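Possible glutathione S-transferase (Rhodopseudomonas palustris, PDB 3M8N) probably catalyses the conjugation of glutathione to electrophilic substrates. Local coordinates at residues A[4-9]-A[55-59]; A[10-16]-A[198-204]; A[80-84]-A[155-160]; A[108-112]-A[171-177]. All blocks are in the same frame, centred on the assembly; numbering follows the deposited sequence.

Contact 1: residues A[4-9]-A[55-59]; sequences YKLYSM and VPLLE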
loop_
_atom_site.group_PDB
_atom_site.type_symbol
_atom_site.label_atom_id
_atom_site.label_comp_id
_atom_site.label_asym_id
_atom_site.label_seq_id
_atom_site.Cartn_x
_atom_site.Cartn_y
_atom_site.Cartn_z
ATOM N N TYR A 4 -1.439 22.929 5.661
ATOM C CA TYR A 4 -0.584 22.102 4.823
ATOM C C TYR A 4 -0.555 22.623 3.441
ATOM O O TYR A 4 -1.451 23.363 3.025
ATOM C CB TYR A 4 -1.105 20.665 4.708
ATOM C CG TYR A 4 -1.872 20.010 5.854
ATOM C CD1 TYR A 4 -1.229 19.172 6.774
ATOM C CD2 TYR A 4 -3.242 20.113 5.925
ATOM C CE1 TYR A 4 -1.933 18.548 7.743
ATOM C CE2 TYR A 4 -3.913 19.500 6.886
ATOM C CZ TYR A 4 -3.271 18.711 7.786
ATOM O OH TYR A 4 -4.048 18.127 8.792
ATOM N N LYS A 5 0.496 22.221 2.747
ATOM C CA LYS A 5 0.647 22.443 1.334
ATOM C C LYS A 5 0.573 21.104 0.636
ATOM O O LYS A 5 1.342 20.221 0.969
ATOM C CB LYS A 5 1.991 23.098 1.052
ATOM C CG LYS A 5 2.003 23.839 -0.257
ATOM C CD LYS A 5 3.374 24.327 -0.664
ATOM C CE LYS A 5 3.946 25.259 0.307
ATOM N NZ LYS A 5 5.018 26.071 -0.352
ATOM N N LEU A 6 -0.348 20.945 -0.310
ATOM C CA LEU A 6 -0.416 19.804 -1.167
ATOM C C LEU A 6 -0.038 20.067 -2.627
ATOM O O LEU A 6 -0.659 20.854 -3.330
ATOM C CB LEU A 6 -1.807 19.184 -1.104
ATOM C CG LEU A 6 -2.148 17.859 -1.804
ATOM C CD1 LEU A 6 -1.483 16.643 -1.086
ATOM C CD2 LEU A 6 -3.670 17.670 -1.918
ATOM N N TYR A 7 0.951 19.324 -3.100
ATOM C CA TYR A 7 1.274 19.295 -4.505
ATOM C C TYR A 7 0.431 18.203 -5.103
ATOM O O TYR A 7 0.463 17.058 -4.651
ATOM C CB TYR A 7 2.752 19.013 -4.717
ATOM C CG TYR A 7 3.684 20.083 -4.151
ATOM C CD1 TYR A 7 4.253 21.046 -4.972
ATOM C CD2 TYR A 7 4.013 20.100 -2.780
ATOM C CE1 TYR A 7 5.108 21.999 -4.450
ATOM C CE2 TYR A 7 4.856 21.024 -2.253
ATOM C CZ TYR A 7 5.394 21.984 -3.085
ATOM O OH TYR A 7 6.235 22.912 -2.527
ATOM N N SER A 8 -0.353 18.586 -6.098
ATOM C CA SER A 8 -1.497 17.801 -6.540
ATOM C C SER A 8 -1.694 17.868 -8.029
ATOM O O SER A 8 -1.519 18.871 -8.624
ATOM C CB SER A 8 -2.779 18.276 -5.798
ATOM O OG SER A 8 -3.953 17.695 -6.267
HETATM N N MSE A 9 -2.062 16.769 -8.630
HETATM C CA MSE A 9 -2.566 16.812 -9.957
HETATM C C MSE A 9 -4.069 16.631 -9.961
HETATM O O MSE A 9 -4.606 15.720 -9.384
HETATM C CB MSE A 9 -1.902 15.715 -10.750
HETATM C CG MSE A 9 -2.111 15.844 -12.224
HETATM SE SE MSE A 9 -1.207 14.390 -13.165
HETATM C CE MSE A 9 -2.623 13.971 -14.406
ATOM N N VAL A 55 3.741 12.748 -7.122
ATOM C CA VAL A 55 2.592 13.603 -6.815
ATOM C C VAL A 55 1.426 12.637 -6.430
ATOM O O VAL A 55 1.211 11.685 -7.142
ATOM C CB VAL A 55 2.270 14.440 -8.095
ATOM C CG1 VAL A 55 1.163 15.364 -7.904
ATOM C CG2 VAL A 55 3.487 15.225 -8.495
ATOM N N PRO A 56 0.679 12.863 -5.309
ATOM C CA PRO A 56 0.692 13.998 -4.412
ATOM C C PRO A 56 1.878 13.984 -3.437
ATOM O O PRO A 56 2.480 12.941 -3.206
ATOM C CB PRO A 56 -0.650 13.871 -3.689
ATOM C CG PRO A 56 -0.860 12.384 -3.567
ATOM C CD PRO A 56 -0.260 11.821 -4.832
ATOM N N LEU A 57 2.202 15.159 -2.912
ATOM C CA LEU A 57 3.186 15.328 -1.879
ATOM C C LEU A 57 2.619 16.272 -0.874
ATOM O O LEU A 57 2.094 17.318 -1.229
ATOM C CB LEU A 57 4.440 15.932 -2.471
ATOM C CG LEU A 57 5.804 15.689 -1.834
ATOM C CD1 LEU A 57 6.152 14.229 -1.806
ATOM C CD2 LEU A 57 6.800 16.417 -2.683
ATOM N N LEU A 58 2.709 15.887 0.394
ATOM C CA LEU A 58 2.251 16.721 1.474
ATOM C C LEU A 58 3.409 17.284 2.255
ATOM O O LEU A 58 4.080 16.563 2.927
ATOM C CB LEU A 58 1.394 15.908 2.440
ATOM C CG LEU A 58 0.664 16.622 3.552
ATOM C CD1 LEU A 58 -0.378 17.396 2.908
ATOM C CD2 LEU A 58 0.081 15.634 4.563
ATOM N N GLU A 59 3.618 18.596 2.180
ATOM C CA GLU A 59 4.548 19.287 3.102
ATOM C C GLU A 59 3.988 19.397 4.475
ATOM O O GLU A 59 2.990 20.104 4.695
ATOM C CB GLU A 59 4.723 20.747 2.724
ATOM C CG GLU A 59 5.812 21.070 1.776
ATOM C CD GLU A 59 6.395 22.469 1.974
ATOM O OE1 GLU A 59 6.902 22.743 3.098
ATOM O OE2 GLU A 59 6.375 23.255 0.978
#
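The carbonyl oxygen of Leu-57 is met by three groups of residues 4-9. Tyr-7 N donates a hydrogen bond to Leu-57 O at 3.0 Å, in the carbonyl plane and fairly straight (N-H...O 163°); Leu-6 CA gives it a longer C-H...O contact of 3.5 Å; and the edge of the Tyr-7 ring turns toward the same oxygen, which lies in the ring plane. This is the antiparallel pairing of strands 4-8 and 57-59 in the middle of the mixed, thioredoxin-like sheet of the N-terminal domain, and the cis peptide bond before Pro-56 is the hallmark of that fold just before strand 57-59. The register follows from the bonds. Leu-57 N returns a bond to Tyr-7 O at 3.1 Å, Glu-59 N donates to Lys-5 O at 3.0 Å, and Leu-6 with Leu-58 forms the non-hydrogen-bonded pair between them. Leu-6 and Leu-58 share one face of the sheet, on which helices 13-24 and 69-77 pack. There Leu-6 CD1 lies alongside Pro-56 CB at 3.9 Å, and Leu-58 CD1 reaches Tyr-4 CB at 3.8 Å. The other face carries Lys-5, Tyr-7, Leu-57 and Glu-59. A bend in the lysine chain (chi3 -61°) brings Lys-5 NZ to 3.4 Å from Glu-59 OE2, a salt bridge that probably offsets the nearby like charge of Arg-30. The Tyr-7 hydroxyl bonds to Lys-49; its ring is nearly coplanar with the Glu-59 carboxylate (18°), and Tyr-7 OH lies 3.5 Å from Glu-59 OE2.

Contact 2: residues A[10-16]-A[198-204]; sequences QRSGNSY and FITMDWT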
loop_
_atom_site.group_PDB
_atom_site.type_symbol
_atom_site.label_atom_id
_atom_site.label_comp_id
_atom_site.label_asym_id
_atom_site.label_seq_id
_atom_site.Cartn_x
_atom_site.Cartn_y
_atom_site.Cartn_z
ATOM N N GLN A 10 -4.746 17.510 -10.663
ATOM C CA GLN A 10 -6.220 17.605 -10.643
ATOM C C GLN A 10 -6.890 16.312 -11.115
ATOM O O GLN A 10 -7.764 15.795 -10.461
ATOM C CB GLN A 10 -6.666 18.872 -11.415
ATOM C CG GLN A 10 -8.135 19.243 -11.352
ATOM C CD GLN A 10 -8.616 19.607 -9.939
ATOM O OE1 GLN A 10 -7.912 20.214 -9.155
ATOM N NE2 GLN A 10 -9.794 19.176 -9.614
ATOM N N ARG A 11 -6.389 15.732 -12.192
ATOM C CA ARG A 11 -7.017 14.552 -12.797
ATOM C C ARG A 11 -6.326 13.261 -12.383
ATOM O O ARG A 11 -6.686 12.203 -12.852
ATOM C CB ARG A 11 -7.085 14.681 -14.339
ATOM C CG ARG A 11 -8.099 15.769 -14.878
ATOM C CD ARG A 11 -8.105 15.947 -16.422
ATOM N NE ARG A 11 -8.399 14.666 -17.072
ATOM C CZ ARG A 11 -9.547 14.337 -17.672
ATOM N NH1 ARG A 11 -10.550 15.224 -17.753
ATOM N NH2 ARG A 11 -9.693 13.118 -18.209
ATOM N N SER A 12 -5.358 13.336 -11.481
ATOM C CA SER A 12 -4.777 12.144 -10.896
ATOM C C SER A 12 -5.631 11.494 -9.779
ATOM O O SER A 12 -6.064 12.190 -8.842
ATOM C CB SER A 12 -3.451 12.549 -10.333
ATOM O OG SER A 12 -2.994 11.574 -9.492
ATOM N N GLY A 13 -5.864 10.178 -9.837
ATOM C CA GLY A 13 -6.680 9.502 -8.848
ATOM C C GLY A 13 -6.037 9.450 -7.479
ATOM O O GLY A 13 -6.705 9.554 -6.483
ATOM N N ASN A 14 -4.725 9.281 -7.417
ATOM C CA ASN A 14 -4.031 9.347 -6.141
ATOM C C ASN A 14 -4.109 10.663 -5.452
ATOM O O ASN A 14 -4.229 10.682 -4.227
ATOM C CB ASN A 14 -2.568 8.944 -6.285
ATOM C CG ASN A 14 -2.407 7.477 -6.471
ATOM O OD1 ASN A 14 -3.127 6.710 -5.900
ATOM N ND2 ASN A 14 -1.479 7.080 -7.308
ATOM N N SER A 15 -4.029 11.741 -6.236
ATOM C CA SER A 15 -4.071 13.055 -5.715
ATOM C C SER A 15 -5.473 13.341 -5.250
ATOM O O SER A 15 -5.652 13.990 -4.211
ATOM C CB SER A 15 -3.727 14.102 -6.761
ATOM O OG SER A 15 -2.346 14.291 -6.972
ATOM N N TYR A 16 -6.462 12.915 -6.024
ATOM C CA TYR A 16 -7.824 13.140 -5.635
ATOM C C TYR A 16 -8.194 12.465 -4.322
ATOM O O TYR A 16 -8.950 13.016 -3.564
ATOM C CB TYR A 16 -8.773 12.700 -6.727
ATOM C CG TYR A 16 -10.251 12.562 -6.293
ATOM C CD1 TYR A 16 -10.962 13.647 -5.826
ATOM C CD2 TYR A 16 -10.923 11.336 -6.393
ATOM C CE1 TYR A 16 -12.323 13.515 -5.434
ATOM C CE2 TYR A 16 -12.273 11.207 -5.998
ATOM C CZ TYR A 16 -12.955 12.305 -5.534
ATOM O OH TYR A 16 -14.261 12.206 -5.188
ATOM N N PHE A 198 -18.418 15.667 0.730
ATOM C CA PHE A 198 -17.866 14.950 -0.365
ATOM C C PHE A 198 -17.608 15.941 -1.474
ATOM O O PHE A 198 -18.371 16.901 -1.633
ATOM C CB PHE A 198 -18.806 13.842 -0.821
ATOM C CG PHE A 198 -18.346 13.125 -2.080
ATOM C CD1 PHE A 198 -17.510 12.017 -2.017
ATOM C CD2 PHE A 198 -18.706 13.576 -3.326
ATOM C CE1 PHE A 198 -17.082 11.375 -3.174
ATOM C CE2 PHE A 198 -18.284 12.924 -4.455
ATOM C CZ PHE A 198 -17.471 11.809 -4.374
ATOM N N ILE A 199 -16.488 15.734 -2.194
ATOM C CA ILE A 199 -16.131 16.461 -3.435
ATOM C C ILE A 199 -15.802 15.503 -4.561
ATOM O O ILE A 199 -15.364 14.389 -4.344
ATOM C CB ILE A 199 -15.021 17.436 -3.251
ATOM C CG1 ILE A 199 -13.753 16.725 -2.741
ATOM C CG2 ILE A 199 -15.494 18.557 -2.337
ATOM C CD1 ILE A 199 -12.477 17.459 -2.926
ATOM N N THR A 200 -16.051 15.935 -5.789
ATOM C CA THR A 200 -15.771 15.101 -6.924
ATOM C C THR A 200 -14.340 15.368 -7.350
ATOM O O THR A 200 -13.731 16.293 -6.871
ATOM C CB THR A 200 -16.665 15.446 -8.078
ATOM O OG1 THR A 200 -16.387 16.779 -8.468
ATOM C CG2 THR A 200 -18.107 15.311 -7.691
HETATM N N MSE A 201 -13.825 14.563 -8.272
HETATM C CA MSE A 201 -12.502 14.760 -8.791
HETATM C C MSE A 201 -12.306 16.047 -9.590
HETATM O O MSE A 201 -11.194 16.522 -9.714
HETATM C CB MSE A 201 -12.105 13.524 -9.550
HETATM C CG MSE A 201 -10.765 13.613 -10.194
HETATM SE SE MSE A 201 -10.373 11.932 -11.034
HETATM C CE MSE A 201 -9.283 11.080 -9.824
ATOM N N ASP A 202 -13.369 16.662 -10.100
ATOM C CA ASP A 202 -13.183 17.899 -10.828
ATOM C C ASP A 202 -13.361 19.190 -10.031
ATOM O O ASP A 202 -13.021 20.257 -10.503
ATOM C CB ASP A 202 -13.940 17.901 -12.162
ATOM C CG ASP A 202 -15.366 17.470 -12.033
ATOM O OD1 ASP A 202 -15.747 16.872 -11.012
ATOM O OD2 ASP A 202 -16.135 17.733 -12.969
ATOM N N TRP A 203 -13.821 19.081 -8.800
ATOM C CA TRP A 203 -13.870 20.195 -7.889
ATOM C C TRP A 203 -12.489 20.777 -7.640
ATOM O O TRP A 203 -11.529 20.027 -7.423
ATOM C CB TRP A 203 -14.456 19.692 -6.596
ATOM C CG TRP A 203 -14.662 20.729 -5.578
ATOM C CD1 TRP A 203 -15.796 21.440 -5.381
ATOM C CD2 TRP A 203 -13.724 21.174 -4.591
ATOM N NE1 TRP A 203 -15.635 22.301 -4.335
ATOM C CE2 TRP A 203 -14.368 22.167 -3.829
ATOM C CE3 TRP A 203 -12.391 20.833 -4.276
ATOM C CZ2 TRP A 203 -13.728 22.845 -2.766
ATOM C CZ3 TRP A 203 -11.753 21.501 -3.217
ATOM C CH2 TRP A 203 -12.428 22.492 -2.474
ATOM N N THR A 204 -12.394 22.110 -7.659
ATOM C CA THR A 204 -11.099 22.822 -7.486
ATOM C C THR A 204 -10.903 23.527 -6.141
ATOM O O THR A 204 -11.828 24.138 -5.612
ATOM C CB THR A 204 -10.888 23.923 -8.510
ATOM O OG1 THR A 204 -12.004 24.799 -8.442
ATOM C CG2 THR A 204 -10.747 23.363 -9.934
#
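Tyr-16 OH donates a 2.6 Å hydrogen bond to the carbonyl oxygen of Ile-199, in the plane of that carbonyl and at the edge of the tyrosine ring. A second polar link runs from Gln-10 NE2 to Trp-203 O at 2.9 Å; the acceptor lies close to the glutamine amide plane, but the donor stands 59° above the plane of the carbonyl it meets. Gln-10 CG is anti to the backbone N (chi1 -172°) and the chain bends at the next bond, which carries the amide across to residues 198-204. The two bonds tie the loop after strand 4-8 and the first turn of helix 13-24, in the thioredoxin-like domain, to the segment following helix 183-193 of the helical domain. Ser-12 is the N-cap of helix 13-24, its OG accepting a weak bond from Ser-15 N at 3.4 Å. Packing centres on selenomethionine Met-201, whose CB sits over the Tyr-16 ring, 3.8 Å from the centroid and 10° off the normal, a CH-pi contact. Its selenium is farther out and oblique, an analogue of a Met-aromatic contact. At the far end of the phenol, Phe-198 crosses Tyr-16 at about a right angle, with Phe-198 CZ 3.3 Å from Tyr-16 OH.

Contact 3: residues A[80-84]-A[155-160]; sequences TSLAP and AGQLTI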
loop_
_atom_site.group_PDB
_atom_site.type_symbol
_atom_site.label_atom_id
_atom_site.label_comp_id
_atom_site.label_asym_id
_atom_site.label_seq_id
_atom_site.Cartn_x
_atom_site.Cartn_y
_atom_site.Cartn_z
ATOM N N THR A 80 -8.864 11.503 14.079
ATOM C CA THR A 80 -10.014 12.086 13.404
ATOM C C THR A 80 -11.064 11.048 13.342
ATOM O O THR A 80 -10.841 9.924 13.732
ATOM C CB THR A 80 -9.788 12.583 11.996
ATOM O OG1 THR A 80 -9.674 11.476 11.118
ATOM C CG2 THR A 80 -8.596 13.503 11.880
ATOM N N SER A 81 -12.246 11.454 12.920
ATOM C CA SER A 81 -13.360 10.525 12.779
ATOM C C SER A 81 -13.162 9.520 11.633
ATOM O O SER A 81 -13.799 8.508 11.652
ATOM C CB SER A 81 -14.660 11.273 12.574
ATOM O OG SER A 81 -14.506 12.196 11.526
ATOM N N LEU A 82 -12.245 9.778 10.690
ATOM C CA LEU A 82 -11.835 8.775 9.694
ATOM C C LEU A 82 -10.893 7.682 10.117
ATOM O O LEU A 82 -10.574 6.804 9.290
ATOM C CB LEU A 82 -11.214 9.451 8.518
ATOM C CG LEU A 82 -12.098 10.423 7.780
ATOM C CD1 LEU A 82 -11.234 11.052 6.673
ATOM C CD2 LEU A 82 -13.284 9.677 7.187
ATOM N N ALA A 83 -10.392 7.746 11.362
ATOM C CA ALA A 83 -9.576 6.712 11.968
ATOM C C ALA A 83 -10.379 5.850 12.949
ATOM O O ALA A 83 -11.015 6.384 13.801
ATOM C CB ALA A 83 -8.301 7.348 12.652
ATOM N N PRO A 84 -10.389 4.510 12.826
ATOM C CA PRO A 84 -11.147 3.727 13.825
ATOM C C PRO A 84 -10.461 3.631 15.174
ATOM O O PRO A 84 -9.401 4.190 15.321
ATOM C CB PRO A 84 -11.242 2.341 13.188
ATOM C CG PRO A 84 -10.206 2.295 12.243
ATOM C CD PRO A 84 -9.916 3.656 11.733
ATOM N N ALA A 155 -14.261 -1.506 10.124
ATOM C CA ALA A 155 -14.754 -0.918 11.377
ATOM C C ALA A 155 -16.236 -0.452 11.371
ATOM O O ALA A 155 -16.666 0.348 12.221
ATOM C CB ALA A 155 -13.861 0.270 11.770
ATOM N N GLY A 156 -16.982 -0.903 10.373
ATOM C CA GLY A 156 -18.360 -0.511 10.206
ATOM C C GLY A 156 -18.643 0.938 9.981
ATOM O O GLY A 156 -19.757 1.363 10.206
ATOM N N GLN A 157 -17.699 1.713 9.501
ATOM C CA GLN A 157 -17.909 3.146 9.405
ATOM C C GLN A 157 -17.017 3.596 8.333
ATOM O O GLN A 157 -16.174 2.811 7.895
ATOM C CB GLN A 157 -17.508 3.856 10.695
ATOM C CG GLN A 157 -16.012 3.635 11.055
ATOM C CD GLN A 157 -15.434 4.648 12.033
ATOM O OE1 GLN A 157 -15.749 4.590 13.205
ATOM N NE2 GLN A 157 -14.531 5.558 11.550
ATOM N N LEU A 158 -17.244 4.823 7.876
ATOM C CA LEU A 158 -16.379 5.486 6.907
ATOM C C LEU A 158 -14.972 5.733 7.518
ATOM O O LEU A 158 -14.846 6.334 8.599
ATOM C CB LEU A 158 -16.979 6.789 6.430
ATOM C CG LEU A 158 -16.227 7.478 5.308
ATOM C CD1 LEU A 158 -16.540 6.827 4.069
ATOM C CD2 LEU A 158 -16.670 8.848 5.141
ATOM N N THR A 159 -13.939 5.241 6.828
ATOM C CA THR A 159 -12.562 5.373 7.247
ATOM C C THR A 159 -11.787 5.769 5.982
ATOM O O THR A 159 -12.381 5.906 4.894
ATOM C CB THR A 159 -11.975 4.121 7.918
ATOM O OG1 THR A 159 -11.711 3.116 6.974
ATOM C CG2 THR A 159 -12.865 3.538 8.916
ATOM N N ILE A 160 -10.486 5.990 6.129
ATOM C CA ILE A 160 -9.613 6.279 4.994
ATOM C C ILE A 160 -9.482 5.122 4.009
ATOM O O ILE A 160 -9.149 5.337 2.875
ATOM C CB ILE A 160 -8.154 6.799 5.422
ATOM C CG1 ILE A 160 -7.614 5.956 6.552
ATOM C CG2 ILE A 160 -8.179 8.231 5.731
ATOM C CD1 ILE A 160 -6.099 6.023 6.669
HETATM O O HOH W 1 -16.525 8.198 9.945
#
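Leu-82, which has the greatest area buried here, meets residues 155-160 through its carbonyl and its side chain. Leu-82 O accepts from Ile-160 N at 3.3 Å, in the carbonyl plane, and takes a C-H...O contact from Thr-159 CA at 3.2 Å. The isobutyl group lies alongside that of Leu-158, with Leu-82 CD2 4.0 Å from Leu-158 CD2. Pro-84 comes next: its CB touches Ala-155 CB at 3.6 Å. Residues 80-83 form a type I turn in the linker from the thioredoxin-like domain to helix 87-117, while Thr-159 is the N-cap of helix 160-169; Asp-162 bonds back to Thr-159 N, much as in the N-capping box of this family, though Thr-159 OG1 itself bonds only weakly, to Ala-161 N. The Gln-157 side chain reaches the turn at 80-83: with CG between the backbone N and the carbonyl carbon (chi1 60°) and the chain extended beyond, its NE2 donates to Leu-158 O at 3.1 Å, from above the carbonyl plane, and only weakly to Ser-81 O (N-H...O 123°). Replacement by an alanine removes the amide and would probably leave those two carbonyls joined by water alone. That water donates to both, 2.8 Å from Leu-158 O and 3.2 Å from Ser-81 O.

Contact 4: residues A[108-112]-A[171-177]; sequences IGSAY and VADQCDF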
loop_
_atom_site.group_PDB
_atom_site.type_symbol
_atom_site.label_atom_id
_atom_site.label_comp_id
_atom_site.label_asym_id
_atom_site.label_seq_id
_atom_site.Cartn_x
_atom_site.Cartn_y
_atom_site.Cartn_z
ATOM N N ILE A 108 -6.740 -1.011 -12.260
ATOM C CA ILE A 108 -7.740 0.006 -12.568
ATOM C C ILE A 108 -7.108 1.340 -12.721
ATOM O O ILE A 108 -7.515 2.137 -13.558
ATOM C CB ILE A 108 -8.879 0.075 -11.533
ATOM C CG1 ILE A 108 -9.569 -1.293 -11.404
ATOM C CG2 ILE A 108 -9.826 1.238 -11.857
ATOM C CD1 ILE A 108 -10.934 -1.249 -10.785
ATOM N N GLY A 109 -6.082 1.590 -11.932
ATOM C CA GLY A 109 -5.344 2.846 -12.069
ATOM C C GLY A 109 -4.569 3.027 -13.360
ATOM O O GLY A 109 -4.564 4.123 -13.926
ATOM N N SER A 110 -3.877 1.971 -13.806
ATOM C CA SER A 110 -3.204 2.009 -15.107
ATOM C C SER A 110 -4.197 2.144 -16.256
ATOM O O SER A 110 -3.986 2.916 -17.155
ATOM C CB SER A 110 -2.297 0.798 -15.345
ATOM O OG SER A 110 -1.609 0.266 -14.215
ATOM N N ALA A 111 -5.285 1.376 -16.199
ATOM C CA ALA A 111 -6.420 1.508 -17.124
ATOM C C ALA A 111 -6.885 2.957 -17.223
ATOM O O ALA A 111 -6.921 3.533 -18.300
ATOM C CB ALA A 111 -7.603 0.549 -16.689
ATOM N N TYR A 112 -7.177 3.566 -16.071
ATOM C CA TYR A 112 -7.533 4.985 -16.003
ATOM C C TYR A 112 -6.472 5.893 -16.609
ATOM O O TYR A 112 -6.752 6.849 -17.343
ATOM C CB TYR A 112 -7.821 5.412 -14.540
ATOM C CG TYR A 112 -8.014 6.908 -14.396
ATOM C CD1 TYR A 112 -9.211 7.511 -14.771
ATOM C CD2 TYR A 112 -6.978 7.717 -13.927
ATOM C CE1 TYR A 112 -9.386 8.864 -14.673
ATOM C CE2 TYR A 112 -7.134 9.080 -13.824
ATOM C CZ TYR A 112 -8.342 9.643 -14.207
ATOM O OH TYR A 112 -8.500 10.987 -14.127
ATOM N N VAL A 171 -13.821 5.678 -10.956
ATOM C CA VAL A 171 -13.676 5.953 -12.377
ATOM C C VAL A 171 -13.627 4.685 -13.237
ATOM O O VAL A 171 -13.458 4.790 -14.423
ATOM C CB VAL A 171 -12.418 6.780 -12.704
ATOM C CG1 VAL A 171 -12.542 8.176 -12.267
ATOM C CG2 VAL A 171 -11.168 6.154 -12.110
ATOM N N ALA A 172 -13.778 3.507 -12.654
ATOM C CA ALA A 172 -13.606 2.261 -13.378
ATOM C C ALA A 172 -14.520 2.129 -14.600
ATOM O O ALA A 172 -14.022 1.924 -15.677
ATOM C CB ALA A 172 -13.768 1.100 -12.486
ATOM N N ASP A 173 -15.832 2.273 -14.438
ATOM C CA ASP A 173 -16.788 2.276 -15.567
ATOM C C ASP A 173 -16.473 3.302 -16.680
ATOM O O ASP A 173 -17.004 3.199 -17.772
ATOM C CB ASP A 173 -18.269 2.393 -15.083
ATOM C CG ASP A 173 -18.642 3.815 -14.537
ATOM O OD1 ASP A 173 -19.113 3.925 -13.385
ATOM O OD2 ASP A 173 -18.487 4.842 -15.234
ATOM N N GLN A 174 -15.614 4.279 -16.416
ATOM C CA GLN A 174 -15.209 5.199 -17.453
ATOM C C GLN A 174 -14.007 4.649 -18.167
ATOM O O GLN A 174 -13.583 5.197 -19.163
ATOM C CB GLN A 174 -14.900 6.597 -16.916
ATOM C CG GLN A 174 -16.121 7.389 -16.582
ATOM C CD GLN A 174 -15.855 8.388 -15.488
ATOM O OE1 GLN A 174 -14.926 9.193 -15.606
ATOM N NE2 GLN A 174 -16.646 8.334 -14.388
ATOM N N CYS A 175 -13.454 3.553 -17.702
ATOM C CA CYS A 175 -12.224 3.128 -18.295
ATOM C C CYS A 175 -12.242 1.663 -18.690
ATOM O O CYS A 175 -11.240 0.987 -18.563
ATOM C CB CYS A 175 -11.021 3.530 -17.395
ATOM S SG CYS A 175 -10.731 2.604 -15.799
ATOM N N ASP A 176 -13.403 1.192 -19.152
ATOM C CA ASP A 176 -13.571 -0.101 -19.802
ATOM C C ASP A 176 -14.002 -1.180 -18.859
ATOM O O ASP A 176 -13.981 -2.346 -19.220
ATOM C CB ASP A 176 -12.282 -0.583 -20.463
ATOM C CG ASP A 176 -12.045 0.007 -21.856
ATOM O OD1 ASP A 176 -12.644 1.029 -22.255
ATOM O OD2 ASP A 176 -11.212 -0.591 -22.573
ATOM N N PHE A 177 -14.351 -0.811 -17.635
ATOM C CA PHE A 177 -14.928 -1.769 -16.728
ATOM C C PHE A 177 -16.447 -1.557 -16.750
ATOM O O PHE A 177 -16.943 -0.466 -16.926
ATOM C CB PHE A 177 -14.368 -1.593 -15.317
ATOM C CG PHE A 177 -12.945 -1.998 -15.160
ATOM C CD1 PHE A 177 -12.615 -3.243 -14.698
ATOM C CD2 PHE A 177 -11.941 -1.129 -15.432
ATOM C CE1 PHE A 177 -11.305 -3.616 -14.571
ATOM C CE2 PHE A 177 -10.607 -1.504 -15.296
ATOM C CZ PHE A 177 -10.306 -2.726 -14.867
#
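Phe-177 and Ile-108 cross obliquely where the 171-177 loop meets helix 87-117. The phenylalanine CG is anti to its own carbonyl carbon (chi1 -70°), a setting that turns the ring toward the helix: Ile-108 CG1 lies 4.3 Å from the Phe-177 ring centroid, an off-centre CH-pi contact 29° from the normal, while Ala-111 CB meets the ring edge in plane, 3.9 Å from Phe-177 CE2. Tyr-137 of helix 129-146 adds an edge-to-face contact to Phe-177. Cys-175 holds SG between its backbone N and carbonyl carbon, directing it at the helix, where Cys-175 SG touches Ala-111 CB at 3.8 Å. It also touches Cys-116; the disulfide seen between them in another structure of this protein is absent here. Tyr-112 has CG anti to its N (chi1 172°), and the ring runs past Val-171, whose CG2 comes obliquely to within 3.6 Å of Tyr-112 CD1. Beyond this the Tyr-112 hydroxyl bonds to Arg-11 O. A phenylalanine in its place lacks the hydroxyl and would probably leave the Arg-11 carbonyl without this partner. No hydrogen bond crosses this buried joint of the helical GST domain, so its cohesion probably rests on the fit of apolar groups around a thiol placed to pair with Cys-116.

The contacts follow the two-domain plan of the family. Contact 1 lies in the sheet of the thioredoxin-like domain and contact 4 in the helical domain, their centres 24 Å apart on opposite sides of the chain's centre. Contact 2 lies between them, 13 Å from contact 1 and 15 Å from contact 4, and touches both: Ser-15 OG meets Met-9 N, and Arg-11 O meets Tyr-112 OH. Contact 3 joins the interdomain linker to the helical domain, 20 Å from contact 2. Along the chain, 10-16 and 198-204 bracket contacts 3 and 4, whose segments alternate. The domains are thus joined both near the linker and through the C-terminal tail.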